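Ferritin light chain (Trichoplusia ni, PDB 1Z6O) stores iron as the light chain of a secreted 24-subunit insect ferritin, where it probably facilitates nucleation of the ferrihydrite core. Local coordinates at residues F76-L79 / S80-W84; H144-A147 / T148-Q152; A200-V203 / F204-L208. One frame throughout, in Å; residues are numbered along the deposited sequence.

Contact 1. Residues F76-L79 / S80-W84; sequences FKKL and SDEAW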
loop_
_atom_site.group_PDB
_atom_site.type_symbol
_atom_site.label_atom_id
_atom_site.label_comp_id
_atom_site.label_asym_id
_atom_site.label_seq_id
_atom_site.Cartn_x
_atom_site.Cartn_y
_atom_site.Cartn_z
ATOM N N PHE A 76 25.817 24.073 -29.257
ATOM C CA PHE A 76 26.988 24.803 -28.780
ATOM C C PHE A 76 27.005 25.016 -27.278
ATOM O O PHE A 76 28.066 25.030 -26.663
ATOM C CB PHE A 76 27.119 26.142 -29.502
ATOM C CG PHE A 76 27.722 26.012 -30.864
ATOM C CD1 PHE A 76 26.931 26.099 -32.008
ATOM C CD2 PHE A 76 29.087 25.751 -31.002
ATOM C CE1 PHE A 76 27.495 25.924 -33.282
ATOM C CE2 PHE A 76 29.662 25.577 -32.264
ATOM C CZ PHE A 76 28.860 25.663 -33.407
ATOM N N LYS A 77 25.831 25.176 -26.682
ATOM C CA LYS A 77 25.762 25.365 -25.240
ATOM C C LYS A 77 26.249 24.087 -24.546
ATOM O O LYS A 77 26.951 24.132 -23.527
ATOM C CB LYS A 77 24.321 25.694 -24.844
ATOM C CG LYS A 77 24.072 25.758 -23.348
ATOM C CD LYS A 77 24.918 26.810 -22.676
ATOM C CE LYS A 77 24.514 26.927 -21.208
ATOM N NZ LYS A 77 25.523 27.672 -20.436
ATOM N N LYS A 78 25.885 22.938 -25.101
ATOM C CA LYS A 78 26.321 21.668 -24.527
ATOM C C LYS A 78 27.847 21.523 -24.665
ATOM O O LYS A 78 28.521 21.091 -23.726
ATOM C CB LYS A 78 25.612 20.504 -25.219
ATOM C CG LYS A 78 26.030 19.142 -24.687
ATOM C CD LYS A 78 25.172 18.029 -25.274
ATOM C CE LYS A 78 25.586 16.671 -24.721
ATOM N NZ LYS A 78 24.760 15.564 -25.282
ATOM N N LEU A 79 28.390 21.864 -25.830
ATOM C CA LEU A 79 29.844 21.808 -26.028
ATOM C C LEU A 79 30.546 22.751 -25.040
ATOM O O LEU A 79 31.611 22.428 -24.506
ATOM C CB LEU A 79 30.219 22.224 -27.455
ATOM C CG LEU A 79 29.849 21.244 -28.578
ATOM C CD1 LEU A 79 30.317 21.818 -29.916
ATOM C CD2 LEU A 79 30.505 19.884 -28.323
ATOM N N SER A 80 29.959 23.925 -24.817
ATOM C CA SER A 80 30.535 24.898 -23.881
ATOM C C SER A 80 30.522 24.367 -22.450
ATOM O O SER A 80 31.541 24.420 -21.747
ATOM C CB SER A 80 29.747 26.220 -23.925
ATOM O OG SER A 80 30.276 27.137 -22.970
ATOM N N ASP A 81 29.368 23.862 -22.009
ATOM C CA ASP A 81 29.245 23.332 -20.651
ATOM C C ASP A 81 30.202 22.160 -20.432
ATOM O O ASP A 81 30.805 22.032 -19.364
ATOM C CB ASP A 81 27.812 22.853 -20.357
ATOM C CG ASP A 81 26.795 24.002 -20.266
ATOM O OD1 ASP A 81 27.186 25.186 -20.120
ATOM O OD2 ASP A 81 25.580 23.710 -20.325
ATOM N N GLU A 82 30.330 21.287 -21.425
ATOM C CA GLU A 82 31.238 20.149 -21.281
ATOM C C GLU A 82 32.694 20.597 -21.188
ATOM O O GLU A 82 33.454 20.073 -20.377
ATOM C CB GLU A 82 31.066 19.171 -22.452
ATOM C CG GLU A 82 29.639 18.617 -22.506
ATOM C CD GLU A 82 29.391 17.629 -23.643
ATOM O OE1 GLU A 82 29.849 17.882 -24.784
ATOM O OE2 GLU A 82 28.711 16.606 -23.392
ATOM N N ALA A 83 33.085 21.563 -22.014
ATOM C CA ALA A 83 34.460 22.050 -21.991
ATOM C C ALA A 83 34.757 22.787 -20.673
ATOM O O ALA A 83 35.879 22.723 -20.159
ATOM C CB ALA A 83 34.716 22.966 -23.196
ATOM N N TRP A 84 33.760 23.480 -20.119
ATOM C CA TRP A 84 33.950 24.185 -18.846
ATOM C C TRP A 84 34.166 23.144 -17.743
ATOM O O TRP A 84 35.074 23.249 -16.915
ATOM C CB TRP A 84 32.712 25.041 -18.522
ATOM C CG TRP A 84 32.750 25.667 -17.144
ATOM C CD1 TRP A 84 32.022 25.290 -16.050
ATOM C CD2 TRP A 84 33.555 26.775 -16.731
ATOM N NE1 TRP A 84 32.324 26.104 -14.975
ATOM C CE2 TRP A 84 33.262 27.022 -15.367
ATOM C CE3 TRP A 84 34.495 27.594 -17.383
ATOM C CZ2 TRP A 84 33.875 28.055 -14.640
ATOM C CZ3 TRP A 84 35.103 28.626 -16.660
ATOM C CH2 TRP A 84 34.787 28.844 -15.301
#
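Lys77 sets CG opposite its backbone N (chi1 173°) and then bends at CG (chi2 60°), a course that carries the ammonium one turn along the helix to Asp81. There NZ meets OD1 at 3.0 Å in an i/i+4 salt bridge, although the exact place of NZ, and with it this bond length, is somewhat doubtful. The approach is oblique rather than end-on: CE of Lys77 lies 3.4 Å from OD1 of Asp81 and almost as near OD2, so the aliphatic chain runs beside the carboxylate before the charge reaches it. OD1 has a second cationic partner, Arg68 of a ferritin heavy chain, which probably stabilises the negative charge.

Both segments belong to helix 70-96 of the ferritin four-helix bundle. Regular i/i+4 backbone bonds join them, among them Asp81 N to Lys77 O at 2.9 Å and Glu82 N to Lys78 O at 2.9 Å. Leu79 and Phe76 turn into the bundle against helices 37-61 and 122-148.

The next pair, Lys78 and Glu82, is likewise i/i+4, but its charges stay beyond salt-bridge distance. Lys78 is fully extended, and it is CE that touches Glu82 OE2, at 3.4 Å, while NZ stays 4.5 Å from the same oxygen. The two charges are drawn to other partners: Lys78 NZ pairs with the C-terminal carboxylate of Val212, and Glu82 OE1 with Lys174 of helix 157-190.

Contact 2. Residues H144-A147 / T148-Q152; sequences HREA and TRNSQ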
loop_
_atom_site.group_PDB
_atom_site.type_symbol
_atom_site.label_atom_id
_atom_site.label_comp_id
_atom_site.label_asym_id
_atom_site.label_seq_id
_atom_site.Cartn_x
_atom_site.Cartn_y
_atom_site.Cartn_z
ATOM N N HIS A 144 49.019 11.730 -24.648
ATOM C CA HIS A 144 49.057 10.294 -24.386
ATOM C C HIS A 144 50.395 9.719 -24.889
ATOM O O HIS A 144 51.052 8.933 -24.202
ATOM C CB HIS A 144 47.871 9.631 -25.103
ATOM C CG HIS A 144 47.703 8.174 -24.799
ATOM N ND1 HIS A 144 48.511 7.198 -25.345
ATOM C CD2 HIS A 144 46.791 7.525 -24.030
ATOM C CE1 HIS A 144 48.102 6.010 -24.929
ATOM N NE2 HIS A 144 47.060 6.181 -24.131
ATOM N N ARG A 145 50.797 10.118 -26.091
ATOM C CA ARG A 145 52.058 9.646 -26.668
ATOM C C ARG A 145 53.261 10.165 -25.851
ATOM O O ARG A 145 54.260 9.461 -25.649
ATOM C CB ARG A 145 52.171 10.123 -28.125
ATOM C CG ARG A 145 53.346 9.502 -28.848
ATOM C CD ARG A 145 53.438 9.890 -30.324
ATOM N NE ARG A 145 54.597 9.208 -30.887
ATOM C CZ ARG A 145 54.677 8.731 -32.117
ATOM N NH1 ARG A 145 53.655 8.857 -32.961
ATOM N NH2 ARG A 145 55.781 8.095 -32.491
ATOM N N GLU A 146 53.161 11.401 -25.386
ATOM C CA GLU A 146 54.225 11.985 -24.576
ATOM C C GLU A 146 54.351 11.216 -23.252
ATOM O O GLU A 146 55.444 11.049 -22.718
ATOM C CB GLU A 146 53.895 13.459 -24.313
ATOM C CG GLU A 146 54.946 14.238 -23.557
ATOM C CD GLU A 146 56.266 14.349 -24.313
ATOM O OE1 GLU A 146 56.248 14.385 -25.573
ATOM O OE2 GLU A 146 57.314 14.412 -23.629
ATOM N N ALA A 147 53.230 10.729 -22.725
ATOM C CA ALA A 147 53.245 10.003 -21.461
ATOM C C ALA A 147 53.731 8.561 -21.531
ATOM O O ALA A 147 54.212 8.019 -20.540
ATOM C CB ALA A 147 51.826 10.002 -20.850
ATOM N N THR A 148 53.619 7.934 -22.693
ATOM C CA THR A 148 53.928 6.515 -22.759
ATOM C C THR A 148 54.817 6.078 -23.899
ATOM O O THR A 148 55.006 4.887 -24.094
ATOM C CB THR A 148 52.609 5.702 -22.911
ATOM O OG1 THR A 148 51.931 6.129 -24.105
ATOM C CG2 THR A 148 51.692 5.928 -21.726
ATOM N N ARG A 149 55.384 7.012 -24.638
ATOM C CA ARG A 149 56.150 6.585 -25.783
ATOM C C ARG A 149 57.286 7.492 -26.235
ATOM O O ARG A 149 58.334 7.009 -26.636
ATOM C CB ARG A 149 55.142 6.395 -26.921
ATOM C CG ARG A 149 55.623 5.700 -28.132
ATOM C CD ARG A 149 54.437 5.418 -29.062
ATOM N NE ARG A 149 54.948 4.927 -30.323
ATOM C CZ ARG A 149 54.244 4.807 -31.432
ATOM N NH1 ARG A 149 52.953 5.147 -31.453
ATOM N NH2 ARG A 149 54.842 4.351 -32.521
ATOM N N ASN A 150 57.096 8.800 -26.155
ATOM C CA ASN A 150 58.113 9.712 -26.665
ATOM C C ASN A 150 59.397 9.892 -25.895
ATOM O O ASN A 150 60.423 10.180 -26.492
ATOM C CB ASN A 150 57.518 11.095 -26.909
ATOM C CG ASN A 150 56.558 11.112 -28.076
ATOM O OD1 ASN A 150 56.569 10.209 -28.923
ATOM N ND2 ASN A 150 55.727 12.147 -28.138
ATOM N N SER A 151 59.349 9.742 -24.580
ATOM C CA SER A 151 60.543 9.945 -23.773
ATOM C C SER A 151 60.954 8.671 -23.062
ATOM O O SER A 151 60.165 8.056 -22.340
ATOM C CB SER A 151 60.297 11.075 -22.766
ATOM O OG SER A 151 61.427 11.276 -21.937
ATOM N N GLN A 152 62.198 8.274 -23.285
ATOM C CA GLN A 152 62.750 7.067 -22.689
ATOM C C GLN A 152 62.626 7.028 -21.170
ATOM O O GLN A 152 62.412 5.969 -20.592
ATOM C CB GLN A 152 64.228 6.945 -23.073
ATOM C CG GLN A 152 64.948 5.734 -22.499
ATOM C CD GLN A 152 64.317 4.417 -22.912
ATOM O OE1 GLN A 152 63.809 4.279 -24.026
ATOM N NE2 GLN A 152 64.363 3.434 -22.017
HETATM O O HOH W 1 57.870 7.994 -30.261
HETATM O O HOH W 2 57.305 8.937 -22.811
#
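Arg145 and Arg149 lay their guanidinium groups one upon the other, with centres 4.0 Å apart and planes only 9° from parallel. NH2 of Arg145 sits over the middle of the Arg149 group, 3.8 Å from its CZ. Both chains leave the backbone with CG opposite N (chi1 -171° in Arg145) and run extended to NE, which brings their flat ends level. Carbonyl oxygens of a second light chain probably ease the like charges: Gln152 O there accepts from Arg145 NH2, and Ser151 O from Arg149 NH2.

Asn150 crosses Arg145 at about a right angle. Asn150 OD1 accepts from Arg145 NE, 3.0 Å away, from 20° out of the guanidinium plane, and water 1 bridges OD1 to Arg145 NH2. With an alanine in place of Arg145 the guanidinium and its NE donor are gone, which would probably leave Arg149 without its stacking mate and the Asn150 amide, then held by water and a weak bond to Glu146, freer to turn.

This is the C-terminal end of helix 122-148, where the chain passes into the loop before helix 157-190 of the ferritin bundle. Arg145 O receives Asn150 N at 3.0 Å, and a weak bond from Arg149 N.

Asn150 ND2 reaches Glu146 OE1 in a weak, nearly straight bond of 3.4 Å. Thr148 OG1 lies 2.9 Å from His144 O. The His144 ring gives NE2 to a hydrogen bond with Glu164, a ligand of bound calcium.

Contact 3. Residues A200-V203 / F204-L208; sequences ALYV and FDEYL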
loop_
_atom_site.group_PDB
_atom_site.type_symbol
_atom_site.label_atom_id
_atom_site.label_comp_id
_atom_site.label_asym_id
_atom_site.label_seq_id
_atom_site.Cartn_x
_atom_site.Cartn_y
_atom_site.Cartn_z
ATOM N N ALA A 200 15.060 22.840 -45.212
ATOM C CA ALA A 200 15.922 21.817 -44.617
ATOM C C ALA A 200 16.641 22.331 -43.367
ATOM O O ALA A 200 16.774 21.592 -42.384
ATOM C CB ALA A 200 16.948 21.305 -45.652
ATOM N N LEU A 201 17.107 23.582 -43.389
ATOM C CA LEU A 201 17.789 24.126 -42.205
ATOM C C LEU A 201 16.819 24.203 -41.033
ATOM O O LEU A 201 17.187 23.944 -39.886
ATOM C CB LEU A 201 18.378 25.515 -42.490
ATOM C CG LEU A 201 19.592 25.474 -43.437
ATOM C CD1 LEU A 201 20.058 26.885 -43.776
ATOM C CD2 LEU A 201 20.720 24.693 -42.784
ATOM N N TYR A 202 15.571 24.556 -41.320
ATOM C CA TYR A 202 14.554 24.630 -40.273
ATOM C C TYR A 202 14.308 23.223 -39.701
ATOM O O TYR A 202 14.308 23.011 -38.483
ATOM C CB TYR A 202 13.259 25.200 -40.866
ATOM C CG TYR A 202 12.058 25.105 -39.952
ATOM C CD1 TYR A 202 12.039 25.748 -38.713
ATOM C CD2 TYR A 202 10.926 24.394 -40.341
ATOM C CE1 TYR A 202 10.909 25.687 -37.881
ATOM C CE2 TYR A 202 9.795 24.332 -39.523
ATOM C CZ TYR A 202 9.794 24.979 -38.299
ATOM O OH TYR A 202 8.672 24.930 -37.510
ATOM N N VAL A 203 14.100 22.255 -40.585
ATOM C CA VAL A 203 13.862 20.878 -40.150
ATOM C C VAL A 203 15.077 20.323 -39.393
ATOM O O VAL A 203 14.941 19.637 -38.372
ATOM C CB VAL A 203 13.540 19.980 -41.375
ATOM C CG1 VAL A 203 13.590 18.493 -40.991
ATOM C CG2 VAL A 203 12.131 20.338 -41.907
ATOM N N PHE A 204 16.267 20.626 -39.889
ATOM C CA PHE A 204 17.486 20.146 -39.241
ATOM C C PHE A 204 17.624 20.761 -37.845
ATOM O O PHE A 204 17.994 20.069 -36.891
ATOM C CB PHE A 204 18.713 20.491 -40.085
ATOM C CG PHE A 204 19.972 19.830 -39.597
ATOM C CD1 PHE A 204 20.205 18.479 -39.851
ATOM C CD2 PHE A 204 20.896 20.542 -38.835
ATOM C CE1 PHE A 204 21.346 17.837 -39.348
ATOM C CE2 PHE A 204 22.040 19.912 -38.324
ATOM C CZ PHE A 204 22.262 18.560 -38.581
ATOM N N ASP A 205 17.333 22.055 -37.713
ATOM C CA ASP A 205 17.414 22.685 -36.392
ATOM C C ASP A 205 16.423 22.044 -35.418
ATOM O O ASP A 205 16.737 21.855 -34.241
ATOM C CB ASP A 205 17.139 24.190 -36.468
ATOM C CG ASP A 205 17.248 24.863 -35.097
ATOM O OD1 ASP A 205 16.214 25.059 -34.420
ATOM O OD2 ASP A 205 18.386 25.170 -34.683
ATOM N N GLU A 206 15.226 21.705 -35.899
ATOM C CA GLU A 206 14.227 21.063 -35.039
ATOM C C GLU A 206 14.744 19.689 -34.609
ATOM O O GLU A 206 14.543 19.255 -33.471
ATOM C CB GLU A 206 12.895 20.917 -35.790
ATOM C CG GLU A 206 12.190 22.257 -36.058
ATOM C CD GLU A 206 11.681 22.914 -34.776
ATOM O OE1 GLU A 206 11.005 22.222 -33.985
ATOM O OE2 GLU A 206 11.944 24.119 -34.559
ATOM N N TYR A 207 15.413 19.005 -35.529
ATOM C CA TYR A 207 15.999 17.695 -35.245
ATOM C C TYR A 207 17.074 17.835 -34.147
ATOM O O TYR A 207 17.148 17.010 -33.230
ATOM C CB TYR A 207 16.629 17.129 -36.518
ATOM C CG TYR A 207 17.509 15.922 -36.291
ATOM C CD1 TYR A 207 16.957 14.687 -35.949
ATOM C CD2 TYR A 207 18.898 16.008 -36.443
ATOM C CE1 TYR A 207 17.758 13.563 -35.767
ATOM C CE2 TYR A 207 19.714 14.884 -36.264
ATOM C CZ TYR A 207 19.131 13.667 -35.928
ATOM O OH TYR A 207 19.913 12.547 -35.765
ATOM N N LEU A 208 17.911 18.869 -34.236
ATOM C CA LEU A 208 18.932 19.071 -33.205
ATOM C C LEU A 208 18.287 19.321 -31.843
ATOM O O LEU A 208 18.790 18.859 -30.815
ATOM C CB LEU A 208 19.853 20.247 -33.550
ATOM C CG LEU A 208 20.833 20.052 -34.716
ATOM C CD1 LEU A 208 21.724 21.295 -34.834
ATOM C CD2 LEU A 208 21.703 18.805 -34.483
#
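Tyr202 and Glu206 meet along one side of helix 197-211. CG of Glu206 lies over one face of the phenol ring, displaced toward its rim, 4.1 Å from Tyr202 CE1. OE2 of Glu206 comes to 3.8 Å from the same CE1, and the carboxylate is turned 43° from the ring. This is van der Waals contact between side chains, while the backbones are tied by Glu206 N to Tyr202 O at 3.0 Å.

Glu206 reaches the ring because its chain bends at chi2 (-68°). Its charge is matched by Lys185 of a ferritin heavy chain, which bonds OE1 and also packs on Tyr202. OE2 receives a weak bond from Gln209.

On other sides of the same turns, Phe204 packs edge-to-face with His181 of helix 157-190. The Asp205 carboxylate accepts from the backbone N atoms of Gly71 and Phe72, at the start of helix 70-96, and its OD1 also bonds Gln209 NE2. Val203 and Tyr207 face a different heavy chain, where Val191 packs on both and Phe180 meets the Tyr207 ring edge-to-face. The arrangement is that of the short C-terminal helix of ferritins, which follows the four long bundle helices and is packed here between helix 157-190 of its own chain and neighbouring heavy chains.

From the N terminus the chain reaches contact 1, largely in the first half of helix 70-96, then contact 2 at the end of helix 122-148, and finally contact 3 in helix 197-211. The three follow in series; none nests or crosses. Contacts 1 and 3 remain within a helix and close no loop, whereas contact 2 turns the chain toward helix 157-190. Contacts 2 and 3 lie on opposite sides of the chain's centre, their centres 44 Å apart. Contact 1 faces helices 37-61 and 122-148; contact 3 packs on helix 157-190 and reaches the start of helix 70-96, its nearest atoms about 7 Å from contact 1. Both border heavy chains, contact 2 other light chains.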